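Local coordinates for protein succinylglutamate desuccinylase (Chromobacterium violaceum, PDB 1YW4) that probably hydrolyses N-succinylglutamate to succinate and glutamate with one zinc ion per subunit, the last step of arginine breakdown by the succinyltransferase pathway, at residues Met105-His113 with Pro194-Thr202; Arg83-Leu91 with Arg124-Phe135. All blocks are in the same frame, centred on the assembly; numbering follows the deposited sequence.

Contact 1: residues Met105-His113 with Pro194-Thr202; sequences MNRLFNGAH and PANTFSYFT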
HETATM    1  N   MSE A 105      28.458   7.521   8.765  1.00 16.34           N
HETATM    2  CA  MSE A 105      28.537   6.175   9.311  1.00 17.87           C
HETATM    3  C   MSE A 105      27.252   5.396   9.119  1.00 16.95           C
HETATM    4  O   MSE A 105      27.289   4.178   8.933  1.00 16.88           O
HETATM    5  CB  MSE A 105      28.908   6.206  10.794  1.00 18.23           C
HETATM    6  CG  MSE A 105      29.142   4.819  11.400  1.00 22.24           C
HETATM    7 SE   MSE A 105      29.958   4.921  13.153  1.00 26.23          SE
HETATM    8  CE  MSE A 105      31.741   5.396  12.585  1.00 23.84           C
ATOM      9  N   ASN A 106      26.104   6.066   9.144  1.00 16.81           N
ATOM     10  CA  ASN A 106      24.885   5.300   8.957  1.00 17.43           C
ATOM     11  C   ASN A 106      24.643   4.937   7.505  1.00 18.40           C
ATOM     12  O   ASN A 106      23.524   4.633   7.095  1.00 18.48           O
ATOM     13  CB  ASN A 106      23.664   5.990   9.554  1.00 17.36           C
ATOM     14  CG  ASN A 106      22.728   4.988  10.212  1.00 16.81           C
ATOM     15  OD1 ASN A 106      23.169   3.906  10.608  1.00 10.66           O
ATOM     16  ND2 ASN A 106      21.453   5.334  10.342  1.00 11.51           N
ATOM     17  N   ARG A 107      25.717   4.986   6.731  1.00 19.24           N
ATOM     18  CA  ARG A 107      25.679   4.585   5.335  1.00 20.28           C
ATOM     19  C   ARG A 107      26.796   3.546   5.191  1.00 18.52           C
ATOM     20  O   ARG A 107      27.059   3.056   4.093  1.00 19.71           O
ATOM     21  CB  ARG A 107      25.959   5.770   4.411  1.00 22.93           C
ATOM     22  CG  ARG A 107      24.833   6.779   4.300  1.00 26.96           C
ATOM     23  CD  ARG A 107      25.179   7.831   3.265  1.00 31.68           C
ATOM     24  NE  ARG A 107      25.491   7.214   1.973  1.00 36.39           N
ATOM     25  CZ  ARG A 107      26.118   7.833   0.977  1.00 38.95           C
ATOM     26  NH1 ARG A 107      26.358   7.191  -0.160  1.00 38.37           N
ATOM     27  NH2 ARG A 107      26.513   9.093   1.125  1.00 38.68           N
ATOM     28  N   LEU A 108      27.451   3.213   6.303  1.00 15.12           N
ATOM     29  CA  LEU A 108      28.550   2.245   6.275  1.00 15.78           C
ATOM     30  C   LEU A 108      28.277   0.887   6.925  1.00 14.97           C
ATOM     31  O   LEU A 108      29.174   0.036   6.997  1.00 14.16           O
ATOM     32  CB  LEU A 108      29.800   2.859   6.900  1.00 16.95           C
ATOM     33  CG  LEU A 108      30.441   3.999   6.101  1.00 19.77           C
ATOM     34  CD1 LEU A 108      31.572   4.603   6.912  1.00 19.05           C
ATOM     35  CD2 LEU A 108      30.964   3.468   4.756  1.00 19.47           C
ATOM     36  N   PHE A 109      27.056   0.687   7.410  1.00 12.11           N
ATOM     37  CA  PHE A 109      26.692  -0.585   8.015  1.00 14.42           C
ATOM     38  C   PHE A 109      26.188  -1.554   6.940  1.00 16.44           C
ATOM     39  O   PHE A 109      26.173  -1.223   5.750  1.00 15.25           O
ATOM     40  CB  PHE A 109      25.623  -0.389   9.100  1.00 12.77           C
ATOM     41  CG  PHE A 109      26.129   0.324  10.327  1.00 12.89           C
ATOM     42  CD1 PHE A 109      25.889   1.687  10.508  1.00 12.71           C
ATOM     43  CD2 PHE A 109      26.862  -0.371  11.298  1.00 11.64           C
ATOM     44  CE1 PHE A 109      26.370   2.359  11.639  1.00 11.64           C
ATOM     45  CE2 PHE A 109      27.353   0.286  12.433  1.00 13.79           C
ATOM     46  CZ  PHE A 109      27.107   1.656  12.606  1.00 11.09           C
ATOM     47  N   ASN A 110      25.775  -2.744   7.370  1.00 17.49           N
ATOM     48  CA  ASN A 110      25.299  -3.787   6.461  1.00 18.96           C
ATOM     49  C   ASN A 110      26.435  -4.187   5.528  1.00 18.80           C
ATOM     50  O   ASN A 110      26.209  -4.601   4.391  1.00 17.35           O
ATOM     51  CB  ASN A 110      24.083  -3.304   5.654  1.00 19.45           C
ATOM     52  CG  ASN A 110      23.469  -4.403   4.794  1.00 23.42           C
ATOM     53  OD1 ASN A 110      23.316  -5.539   5.237  1.00 23.40           O
ATOM     54  ND2 ASN A 110      23.103  -4.060   3.562  1.00 23.80           N
ATOM     55  N   GLY A 111      27.663  -4.045   6.023  1.00 18.58           N
ATOM     56  CA  GLY A 111      28.838  -4.412   5.250  1.00 20.56           C
ATOM     57  C   GLY A 111      29.364  -3.357   4.295  1.00 21.09           C
ATOM     58  O   GLY A 111      30.417  -3.544   3.693  1.00 19.88           O
ATOM     59  N   ALA A 112      28.644  -2.248   4.158  1.00 21.02           N
ATOM     60  CA  ALA A 112      29.045  -1.179   3.255  1.00 21.97           C
ATOM     61  C   ALA A 112      30.406  -0.560   3.580  1.00 23.05           C
ATOM     62  O   ALA A 112      31.017   0.100   2.729  1.00 22.50           O
ATOM     63  CB  ALA A 112      27.972  -0.092   3.228  1.00 20.79           C
ATOM     64  N   HIS A 113      30.882  -0.768   4.806  1.00 22.45           N
ATOM     65  CA  HIS A 113      32.173  -0.232   5.223  1.00 22.27           C
ATOM     66  C   HIS A 113      33.308  -0.826   4.376  1.00 24.42           C
ATOM     67  O   HIS A 113      34.367  -0.220   4.223  1.00 23.13           O
ATOM     68  CB  HIS A 113      32.426  -0.530   6.705  1.00 20.62           C
ATOM     69  CG  HIS A 113      32.204  -1.963   7.076  1.00 20.81           C
ATOM     70  ND1 HIS A 113      31.019  -2.418   7.613  1.00 19.70           N
ATOM     71  CD2 HIS A 113      33.002  -3.048   6.951  1.00 18.97           C
ATOM     72  CE1 HIS A 113      31.095  -3.723   7.801  1.00 16.79           C
ATOM     73  NE2 HIS A 113      32.288  -4.129   7.406  1.00 23.30           N
ATOM     74  N   PRO A 194      16.573  -3.179   1.459  1.00 32.04           N
ATOM     75  CA  PRO A 194      17.703  -3.184   2.391  1.00 30.41           C
ATOM     76  C   PRO A 194      18.403  -1.830   2.420  1.00 28.75           C
ATOM     77  O   PRO A 194      18.446  -1.124   1.407  1.00 26.59           O
ATOM     78  CB  PRO A 194      18.606  -4.284   1.837  1.00 31.79           C
ATOM     79  CG  PRO A 194      18.319  -4.237   0.360  1.00 33.55           C
ATOM     80  CD  PRO A 194      16.812  -4.108   0.343  1.00 32.98           C
ATOM     81  N   ALA A 195      18.941  -1.470   3.585  1.00 24.79           N
ATOM     82  CA  ALA A 195      19.654  -0.205   3.747  1.00 21.94           C
ATOM     83  C   ALA A 195      20.956  -0.442   4.493  1.00 19.99           C
ATOM     84  O   ALA A 195      21.113  -1.447   5.175  1.00 18.87           O
ATOM     85  CB  ALA A 195      18.793   0.806   4.507  1.00 20.62           C
ATOM     86  N   ASN A 196      21.885   0.494   4.367  1.00 17.82           N
ATOM     87  CA  ASN A 196      23.180   0.360   5.020  1.00 16.43           C
ATOM     88  C   ASN A 196      23.188   1.052   6.363  1.00 15.52           C
ATOM     89  O   ASN A 196      24.169   1.686   6.747  1.00 14.99           O
ATOM     90  CB  ASN A 196      24.265   0.921   4.106  1.00 18.76           C
ATOM     91  CG  ASN A 196      24.311   0.196   2.789  1.00 19.52           C
ATOM     92  OD1 ASN A 196      24.264  -1.029   2.766  1.00 22.05           O
ATOM     93  ND2 ASN A 196      24.398   0.936   1.687  1.00 21.20           N
ATOM     94  N   THR A 197      22.073   0.906   7.077  1.00 15.29           N
ATOM     95  CA  THR A 197      21.901   1.504   8.396  1.00 14.30           C
ATOM     96  C   THR A 197      22.174   0.502   9.508  1.00 12.17           C
ATOM     97  O   THR A 197      22.127  -0.710   9.304  1.00 12.97           O
ATOM     98  CB  THR A 197      20.481   2.025   8.577  1.00 15.47           C
ATOM     99  OG1 THR A 197      19.562   0.948   8.387  1.00 14.41           O
ATOM    100  CG2 THR A 197      20.184   3.124   7.575  1.00 16.45           C
ATOM    101  N   PHE A 198      22.460   1.013  10.693  1.00 11.48           N
ATOM    102  CA  PHE A 198      22.754   0.147  11.812  1.00 10.72           C
ATOM    103  C   PHE A 198      21.526  -0.687  12.182  1.00 10.91           C
ATOM    104  O   PHE A 198      21.647  -1.880  12.461  1.00 12.01           O
ATOM    105  CB  PHE A 198      23.225   0.990  13.004  1.00  8.87           C
ATOM    106  CG  PHE A 198      23.965   0.204  14.056  1.00 10.38           C
ATOM    107  CD1 PHE A 198      24.478  -1.064  13.772  1.00 11.50           C
ATOM    108  CD2 PHE A 198      24.153   0.732  15.334  1.00 11.01           C
ATOM    109  CE1 PHE A 198      25.168  -1.796  14.744  1.00  9.02           C
ATOM    110  CE2 PHE A 198      24.842   0.009  16.310  1.00 14.54           C
ATOM    111  CZ  PHE A 198      25.348  -1.263  16.013  1.00 10.40           C
ATOM    112  N   SER A 199      20.343  -0.074  12.168  1.00 11.33           N
ATOM    113  CA  SER A 199      19.129  -0.808  12.524  1.00 11.15           C
ATOM    114  C   SER A 199      18.803  -1.919  11.516  1.00 12.00           C
ATOM    115  O   SER A 199      18.197  -2.932  11.871  1.00 10.47           O
ATOM    116  CB  SER A 199      17.929   0.140  12.677  1.00 10.16           C
ATOM    117  OG  SER A 199      17.557   0.722  11.447  1.00 14.14           O
ATOM    118  N   TYR A 200      19.186  -1.735  10.257  1.00 13.00           N
ATOM    119  CA  TYR A 200      18.937  -2.776   9.270  1.00 16.00           C
ATOM    120  C   TYR A 200      19.886  -3.939   9.582  1.00 15.07           C
ATOM    121  O   TYR A 200      19.468  -5.097   9.623  1.00 15.19           O
ATOM    122  CB  TYR A 200      19.210  -2.272   7.851  1.00 17.66           C
ATOM    123  CG  TYR A 200      19.052  -3.367   6.824  1.00 19.56           C
ATOM    124  CD1 TYR A 200      17.803  -3.920   6.565  1.00 21.43           C
ATOM    125  CD2 TYR A 200      20.159  -3.898   6.164  1.00 21.88           C
ATOM    126  CE1 TYR A 200      17.657  -4.975   5.682  1.00 22.81           C
ATOM    127  CE2 TYR A 200      20.029  -4.953   5.277  1.00 22.40           C
ATOM    128  CZ  TYR A 200      18.773  -5.487   5.043  1.00 24.46           C
ATOM    129  OH  TYR A 200      18.621  -6.536   4.174  1.00 24.74           O
ATOM    130  N   PHE A 201      21.160  -3.616   9.807  1.00 16.12           N
ATOM    131  CA  PHE A 201      22.166  -4.635  10.113  1.00 15.41           C
ATOM    132  C   PHE A 201      21.751  -5.534  11.270  1.00 14.49           C
ATOM    133  O   PHE A 201      21.787  -6.761  11.151  1.00 15.44           O
ATOM    134  CB  PHE A 201      23.523  -3.996  10.451  1.00 14.89           C
ATOM    135  CG  PHE A 201      24.541  -4.989  10.955  1.00 17.73           C
ATOM    136  CD1 PHE A 201      25.149  -5.893  10.078  1.00 16.26           C
ATOM    137  CD2 PHE A 201      24.825  -5.085  12.317  1.00 14.65           C
ATOM    138  CE1 PHE A 201      26.017  -6.881  10.552  1.00 18.35           C
ATOM    139  CE2 PHE A 201      25.691  -6.070  12.802  1.00 16.30           C
ATOM    140  CZ  PHE A 201      26.287  -6.971  11.918  1.00 17.37           C
ATOM    141  N   THR A 202      21.352  -4.941  12.394  1.00 13.75           N
ATOM    142  CA  THR A 202      20.966  -5.757  13.546  1.00 12.60           C
ATOM    143  C   THR A 202      19.679  -6.537  13.290  1.00 13.75           C
ATOM    144  O   THR A 202      19.561  -7.707  13.667  1.00 12.74           O
ATOM    145  CB  THR A 202      20.829  -4.906  14.839  1.00 11.73           C
ATOM    146  OG1 THR A 202      19.909  -3.832  14.626  1.00 14.32           O
ATOM    147  CG2 THR A 202      22.188  -4.337  15.242  1.00 12.31           C
TER
HETATM  148  O   HOH W   1      19.956   2.928  12.128  1.00  9.78           O
HETATM  149  O   HOH W   2      23.919   4.130   2.013  1.00 35.69           O
HETATM  150  O   HOH W   3      25.958  -3.344   1.963  1.00 38.07           O
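Phe109 and Phe198 form the dense part of this contact, an offset stack with ring centroids 4.3 Å apart and planes at 16°. Its closest approach is Phe109 CE2 to Phe198 CD1, 3.4 Å. With CG anti to the carbonyl carbon (chi1 -69°), the Phe109 ring lies under Phe198 CB, which sits over its centre as a CH-pi contact. The Phe109 backbone N donates to Asn196 O at 3.1 Å. Next to the stack, Asn106 OD1 accepts the first helical N-H, that of Phe198, over 3.0 Å at 157°, while Thr197 OG1 N-caps the same helix through Tyr200 N.

The other flank is looser and wet. Asn110 ND2 reaches Asn196 OD1 by a weak bond of 3.3 Å between nearly coplanar amides, and one water joins Asn196 OD1 to Asn110 O. The Asn110 amide stands almost perpendicular to the Tyr200 ring, OD1 meeting its edge; Tyr200 OH itself bonds His167. A second water accepts from Asn196 ND2 and, weakly, from Arg107 NE. The Asn106 side chain is about 6 Å from the zinc ion, beside the zinc ligands His56 and His149, consistent with a second-shell role in this AspA/AstE-family catalytic domain.

Contact 2: residues Arg83-Leu91 with Arg124-Phe135; sequences RLLVMFANL and RAAELETLAAEF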
ATOM      1  N   ARG A  83      20.146  -7.309  29.727  1.00 21.03           N
ATOM      2  CA  ARG A  83      21.515  -7.310  29.235  1.00 20.51           C
ATOM      3  C   ARG A  83      21.529  -6.019  28.423  1.00 18.19           C
ATOM      4  O   ARG A  83      20.790  -5.897  27.452  1.00 19.83           O
ATOM      5  CB  ARG A  83      21.765  -8.491  28.308  1.00 19.89           C
ATOM      6  CG  ARG A  83      21.785  -9.842  28.999  1.00 21.59           C
ATOM      7  CD  ARG A  83      22.100 -10.943  28.009  1.00 19.09           C
ATOM      8  NE  ARG A  83      23.488 -10.912  27.545  1.00 19.42           N
ATOM      9  CZ  ARG A  83      23.846 -10.849  26.264  1.00 18.72           C
ATOM     10  NH1 ARG A  83      25.122 -10.847  25.935  1.00 15.80           N
ATOM     11  NH2 ARG A  83      22.927 -10.772  25.311  1.00 17.08           N
ATOM     12  N   LEU A  84      22.364  -5.065  28.822  1.00 17.38           N
ATOM     13  CA  LEU A  84      22.436  -3.779  28.146  1.00 14.08           C
ATOM     14  C   LEU A  84      23.788  -3.449  27.525  1.00 14.27           C
ATOM     15  O   LEU A  84      24.825  -3.510  28.185  1.00 15.32           O
ATOM     16  CB  LEU A  84      22.067  -2.668  29.137  1.00 12.61           C
ATOM     17  CG  LEU A  84      22.300  -1.203  28.742  1.00 13.70           C
ATOM     18  CD1 LEU A  84      21.440  -0.869  27.538  1.00 12.04           C
ATOM     19  CD2 LEU A  84      21.970  -0.268  29.901  1.00 14.87           C
ATOM     20  N   LEU A  85      23.770  -3.091  26.250  1.00 11.58           N
ATOM     21  CA  LEU A  85      24.987  -2.670  25.572  1.00 11.24           C
ATOM     22  C   LEU A  85      24.756  -1.244  25.064  1.00 10.05           C
ATOM     23  O   LEU A  85      23.845  -1.004  24.283  1.00 13.26           O
ATOM     24  CB  LEU A  85      25.301  -3.583  24.395  1.00  7.94           C
ATOM     25  CG  LEU A  85      26.496  -3.155  23.531  1.00  8.03           C
ATOM     26  CD1 LEU A  85      27.751  -2.959  24.383  1.00  7.53           C
ATOM     27  CD2 LEU A  85      26.744  -4.225  22.475  1.00  9.63           C
ATOM     28  N   VAL A  86      25.567  -0.302  25.535  1.00 12.21           N
ATOM     29  CA  VAL A  86      25.465   1.084  25.099  1.00 11.54           C
ATOM     30  C   VAL A  86      26.630   1.389  24.164  1.00 11.99           C
ATOM     31  O   VAL A  86      27.784   1.047  24.455  1.00 10.34           O
ATOM     32  CB  VAL A  86      25.528   2.077  26.281  1.00 12.54           C
ATOM     33  CG1 VAL A  86      25.564   3.507  25.755  1.00 11.44           C
ATOM     34  CG2 VAL A  86      24.305   1.896  27.189  1.00 14.01           C
HETATM   35  N   MSE A  87      26.311   2.022  23.042  1.00  9.46           N
HETATM   36  CA  MSE A  87      27.319   2.399  22.070  1.00 11.21           C
HETATM   37  C   MSE A  87      27.291   3.880  21.716  1.00 10.46           C
HETATM   38  O   MSE A  87      26.285   4.390  21.228  1.00 12.18           O
HETATM   39  CB  MSE A  87      27.138   1.624  20.772  1.00 14.59           C
HETATM   40  CG  MSE A  87      27.405   0.158  20.846  1.00 15.80           C
HETATM   41 SE   MSE A  87      27.169  -0.642  19.120  1.00 26.23          SE
HETATM   42  CE  MSE A  87      28.491  -2.009  19.173  1.00 22.18           C
ATOM     43  N   PHE A  88      28.385   4.576  22.006  1.00  9.41           N
ATOM     44  CA  PHE A  88      28.533   5.974  21.621  1.00 10.79           C
ATOM     45  C   PHE A  88      29.256   5.694  20.299  1.00 12.29           C
ATOM     46  O   PHE A  88      30.474   5.527  20.262  1.00 10.61           O
ATOM     47  CB  PHE A  88      29.430   6.711  22.621  1.00 12.12           C
ATOM     48  CG  PHE A  88      28.812   6.858  23.989  1.00 13.49           C
ATOM     49  CD1 PHE A  88      29.375   6.231  25.094  1.00 12.03           C
ATOM     50  CD2 PHE A  88      27.627   7.574  24.154  1.00 11.94           C
ATOM     51  CE1 PHE A  88      28.762   6.310  26.346  1.00 15.26           C
ATOM     52  CE2 PHE A  88      27.001   7.660  25.406  1.00 11.94           C
ATOM     53  CZ  PHE A  88      27.568   7.028  26.499  1.00 13.59           C
ATOM     54  N   ALA A  89      28.469   5.619  19.231  1.00 12.56           N
ATOM     55  CA  ALA A  89      28.935   5.226  17.904  1.00 10.31           C
ATOM     56  C   ALA A  89      30.083   5.922  17.206  1.00 10.50           C
ATOM     57  O   ALA A  89      31.136   5.312  16.990  1.00 12.57           O
ATOM     58  CB  ALA A  89      27.744   5.135  16.963  1.00  7.51           C
ATOM     59  N   ASN A  90      29.891   7.172  16.824  1.00 12.68           N
ATOM     60  CA  ASN A  90      30.945   7.884  16.130  1.00 14.94           C
ATOM     61  C   ASN A  90      31.637   8.812  17.116  1.00 14.89           C
ATOM     62  O   ASN A  90      31.316   9.993  17.188  1.00 16.93           O
ATOM     63  CB  ASN A  90      30.352   8.683  14.965  1.00 15.60           C
ATOM     64  CG  ASN A  90      31.392   9.058  13.939  1.00 14.02           C
ATOM     65  OD1 ASN A  90      32.566   9.209  14.268  1.00 16.89           O
ATOM     66  ND2 ASN A  90      30.969   9.218  12.690  1.00 14.42           N
ATOM     67  N   LEU A  91      32.598   8.278  17.867  1.00 17.95           N
ATOM     68  CA  LEU A  91      33.306   9.067  18.878  1.00 19.44           C
ATOM     69  C   LEU A  91      33.979  10.334  18.376  1.00 18.89           C
ATOM     70  O   LEU A  91      33.830  11.402  18.978  1.00 15.77           O
ATOM     71  CB  LEU A  91      34.346   8.206  19.595  1.00 20.93           C
ATOM     72  CG  LEU A  91      33.816   7.188  20.609  1.00 22.87           C
ATOM     73  CD1 LEU A  91      34.965   6.268  21.032  1.00 21.07           C
ATOM     74  CD2 LEU A  91      33.224   7.908  21.818  1.00 21.11           C
ATOM     75  N   ARG A 124      35.422   1.574  12.265  1.00 13.69           N
ATOM     76  CA  ARG A 124      34.570   1.683  13.436  1.00 12.72           C
ATOM     77  C   ARG A 124      33.216   1.007  13.199  1.00 12.17           C
ATOM     78  O   ARG A 124      32.706   0.287  14.057  1.00 12.75           O
ATOM     79  CB  ARG A 124      34.384   3.155  13.789  1.00 12.69           C
ATOM     80  CG  ARG A 124      33.399   3.402  14.913  1.00 13.46           C
ATOM     81  CD  ARG A 124      33.842   2.774  16.224  1.00 11.29           C
ATOM     82  NE  ARG A 124      33.031   3.330  17.308  1.00 14.68           N
ATOM     83  CZ  ARG A 124      33.216   3.094  18.599  1.00 11.45           C
ATOM     84  NH1 ARG A 124      34.191   2.292  19.006  1.00 15.41           N
ATOM     85  NH2 ARG A 124      32.430   3.684  19.485  1.00  9.54           N
ATOM     86  N   ALA A 125      32.630   1.232  12.029  1.00 11.03           N
ATOM     87  CA  ALA A 125      31.358   0.615  11.701  1.00 10.82           C
ATOM     88  C   ALA A 125      31.470  -0.916  11.779  1.00 13.22           C
ATOM     89  O   ALA A 125      30.586  -1.582  12.330  1.00 10.54           O
ATOM     90  CB  ALA A 125      30.912   1.043  10.289  1.00 12.35           C
ATOM     91  N   ALA A 126      32.548  -1.477  11.221  1.00 12.55           N
ATOM     92  CA  ALA A 126      32.747  -2.931  11.239  1.00 12.85           C
ATOM     93  C   ALA A 126      32.905  -3.454  12.664  1.00 11.50           C
ATOM     94  O   ALA A 126      32.411  -4.529  13.007  1.00 10.53           O
ATOM     95  CB  ALA A 126      33.981  -3.314  10.397  1.00 13.35           C
ATOM     96  N   GLU A 127      33.585  -2.675  13.497  1.00 12.78           N
ATOM     97  CA  GLU A 127      33.781  -3.054  14.890  1.00 13.72           C
ATOM     98  C   GLU A 127      32.431  -3.084  15.616  1.00 13.09           C
ATOM     99  O   GLU A 127      32.148  -4.004  16.388  1.00 11.20           O
ATOM    100  CB  GLU A 127      34.730  -2.060  15.564  1.00 15.02           C
ATOM    101  CG  GLU A 127      34.905  -2.271  17.060  1.00 17.99           C
ATOM    102  CD  GLU A 127      35.888  -1.297  17.662  1.00 17.28           C
ATOM    103  OE1 GLU A 127      35.597  -0.086  17.703  1.00 20.09           O
ATOM    104  OE2 GLU A 127      36.963  -1.738  18.098  1.00 20.82           O
ATOM    105  N   LEU A 128      31.598  -2.081  15.358  1.00 13.48           N
ATOM    106  CA  LEU A 128      30.285  -1.994  15.991  1.00 12.32           C
ATOM    107  C   LEU A 128      29.367  -3.135  15.547  1.00 12.32           C
ATOM    108  O   LEU A 128      28.560  -3.638  16.342  1.00 13.94           O
ATOM    109  CB  LEU A 128      29.643  -0.634  15.684  1.00 10.84           C
ATOM    110  CG  LEU A 128      30.370   0.612  16.228  1.00 10.76           C
ATOM    111  CD1 LEU A 128      29.614   1.856  15.775  1.00 12.94           C
ATOM    112  CD2 LEU A 128      30.470   0.573  17.760  1.00 11.24           C
ATOM    113  N   GLU A 129      29.470  -3.526  14.277  1.00 12.29           N
ATOM    114  CA  GLU A 129      28.669  -4.634  13.747  1.00 11.85           C
ATOM    115  C   GLU A 129      29.051  -5.904  14.498  1.00  9.61           C
ATOM    116  O   GLU A 129      28.206  -6.631  15.015  1.00 11.42           O
ATOM    117  CB  GLU A 129      28.950  -4.861  12.247  1.00 12.20           C
ATOM    118  CG  GLU A 129      28.534  -3.727  11.314  1.00 14.45           C
ATOM    119  CD  GLU A 129      28.541  -4.138   9.847  1.00 18.62           C
ATOM    120  OE1 GLU A 129      29.269  -5.091   9.498  1.00 17.26           O
ATOM    121  OE2 GLU A 129      27.827  -3.507   9.038  1.00 17.82           O
ATOM    122  N   THR A 130      30.349  -6.160  14.565  1.00 11.19           N
ATOM    123  CA  THR A 130      30.854  -7.350  15.241  1.00 12.16           C
ATOM    124  C   THR A 130      30.424  -7.402  16.711  1.00 11.32           C
ATOM    125  O   THR A 130      29.922  -8.422  17.174  1.00 11.56           O
ATOM    126  CB  THR A 130      32.385  -7.404  15.136  1.00 11.31           C
ATOM    127  OG1 THR A 130      32.758  -7.422  13.751  1.00 15.80           O
ATOM    128  CG2 THR A 130      32.932  -8.640  15.824  1.00 14.18           C
ATOM    129  N   LEU A 131      30.632  -6.305  17.439  1.00 12.42           N
ATOM    130  CA  LEU A 131      30.240  -6.239  18.840  1.00 12.43           C
ATOM    131  C   LEU A 131      28.744  -6.510  19.007  1.00 12.86           C
ATOM    132  O   LEU A 131      28.347  -7.278  19.875  1.00 13.80           O
ATOM    133  CB  LEU A 131      30.599  -4.871  19.427  1.00 14.77           C
ATOM    134  CG  LEU A 131      32.039  -4.685  19.938  1.00 18.34           C
ATOM    135  CD1 LEU A 131      33.031  -5.154  18.893  1.00 22.36           C
ATOM    136  CD2 LEU A 131      32.289  -3.206  20.283  1.00 16.90           C
ATOM    137  N   ALA A 132      27.917  -5.885  18.174  1.00 13.42           N
ATOM    138  CA  ALA A 132      26.478  -6.087  18.237  1.00 12.13           C
ATOM    139  C   ALA A 132      26.155  -7.539  17.939  1.00 13.12           C
ATOM    140  O   ALA A 132      25.331  -8.140  18.622  1.00 11.88           O
ATOM    141  CB  ALA A 132      25.760  -5.175  17.235  1.00 13.66           C
ATOM    142  N   ALA A 133      26.803  -8.112  16.925  1.00 14.00           N
ATOM    143  CA  ALA A 133      26.549  -9.507  16.581  1.00 15.47           C
ATOM    144  C   ALA A 133      26.875 -10.436  17.754  1.00 15.82           C
ATOM    145  O   ALA A 133      26.088 -11.323  18.078  1.00 15.63           O
ATOM    146  CB  ALA A 133      27.362  -9.913  15.354  1.00 15.86           C
ATOM    147  N   GLU A 134      28.026 -10.231  18.388  1.00 14.79           N
ATOM    148  CA  GLU A 134      28.423 -11.079  19.508  1.00 16.00           C
ATOM    149  C   GLU A 134      27.501 -10.867  20.705  1.00 15.61           C
ATOM    150  O   GLU A 134      27.199 -11.801  21.444  1.00 13.39           O
ATOM    151  CB  GLU A 134      29.877 -10.801  19.901  1.00 15.87           C
ATOM    152  CG  GLU A 134      30.860 -11.002  18.756  1.00 17.66           C
ATOM    153  CD  GLU A 134      32.305 -10.717  19.157  1.00 23.01           C
ATOM    154  OE1 GLU A 134      32.526  -9.889  20.070  1.00 23.89           O
ATOM    155  OE2 GLU A 134      33.223 -11.312  18.550  1.00 22.83           O
ATOM    156  N   PHE A 135      27.045  -9.633  20.884  1.00 15.19           N
ATOM    157  CA  PHE A 135      26.143  -9.315  21.979  1.00 14.50           C
ATOM    158  C   PHE A 135      24.813 -10.041  21.831  1.00 14.62           C
ATOM    159  O   PHE A 135      24.317 -10.656  22.776  1.00 13.99           O
ATOM    160  CB  PHE A 135      25.864  -7.813  22.020  1.00 13.82           C
ATOM    161  CG  PHE A 135      24.878  -7.409  23.079  1.00 11.00           C
ATOM    162  CD1 PHE A 135      25.218  -7.487  24.424  1.00 12.64           C
ATOM    163  CD2 PHE A 135      23.629  -6.901  22.730  1.00 12.43           C
ATOM    164  CE1 PHE A 135      24.334  -7.057  25.409  1.00 10.38           C
ATOM    165  CE2 PHE A 135      22.734  -6.468  23.704  1.00 10.70           C
ATOM    166  CZ  PHE A 135      23.090  -6.546  25.050  1.00 10.72           C
TER
HETATM  167  O   HOH W   4      27.180 -12.355  24.062  1.00 23.97           O
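Arg83 leaves the strand with CG beside its backbone N and bends at chi3, whereas Phe135 leaves the helix with CG opposite its own N (chi1 177°); together these torsions lay guanidinium and ring on each other. The planes are 23° apart and Arg83 CZ is 4.5 Å from the ring centroid, an off-centre cation-pi stack. The same guanidinium meets the Phe135 carbonyl end-on: NH2 at 2.9 Å and NH1 at 3.3 Å both donate to Phe135 O, which lies in the guanidinium plane. On the opposite face of the ring, Leu85 CB sits 3.7 Å from the centroid, almost on the ring normal, so the ring is held between arginine and leucine.

Further along, the selenomethionine Met87 sends CE into the helix surface, 3.5 Å from Leu128 CD2 and also against Leu131 CB. Ala89 and Leu128 continue this apolar seam. At its far end Arg124 points back to the strand: NE donates to Ala89 O in a nearly straight bond of 2.8 Å, and NH2 adds weak bonds to Phe88 O and Ala89 O. Leu128 CD2 lies over one face of this guanidinium, and NH1 makes a salt bridge to Glu127 OE1 and bonds Pro34 O.

The contact packs helix 120-137 on strand 83-88 of the catalytic domain, antiparallel at 174° with axes 10.4 Å apart. Chemically, an apolar centre is flanked by two arginines that satisfy backbone carbonyls at opposite ends of the helix-strand interface; Glu127 probably offsets part of the Arg124 charge.

From the N terminus the chain first lays down 83-91, passes through helix 91-96 to the loop 105-113, and then enters helix 120-137, where 124-135 closes contact 2 across 32 intervening residues. Contact 1 closes only at 194-202, after strands 143-151, 160-163 and 187-190. The segments alternate, so the two closures cross rather than nest: 105-113 lies inside the loop shut by contact 2, while 124-135 lies inside that of contact 1. Their centres are 12 Å apart, and Glu129 OE2 joins them by a probable hydrogen bond from Gly111 N. Side-chain contacts from Met87 and Ala132 to Phe198 further tie strand 83-88 and helix 120-137 to helix 198-205.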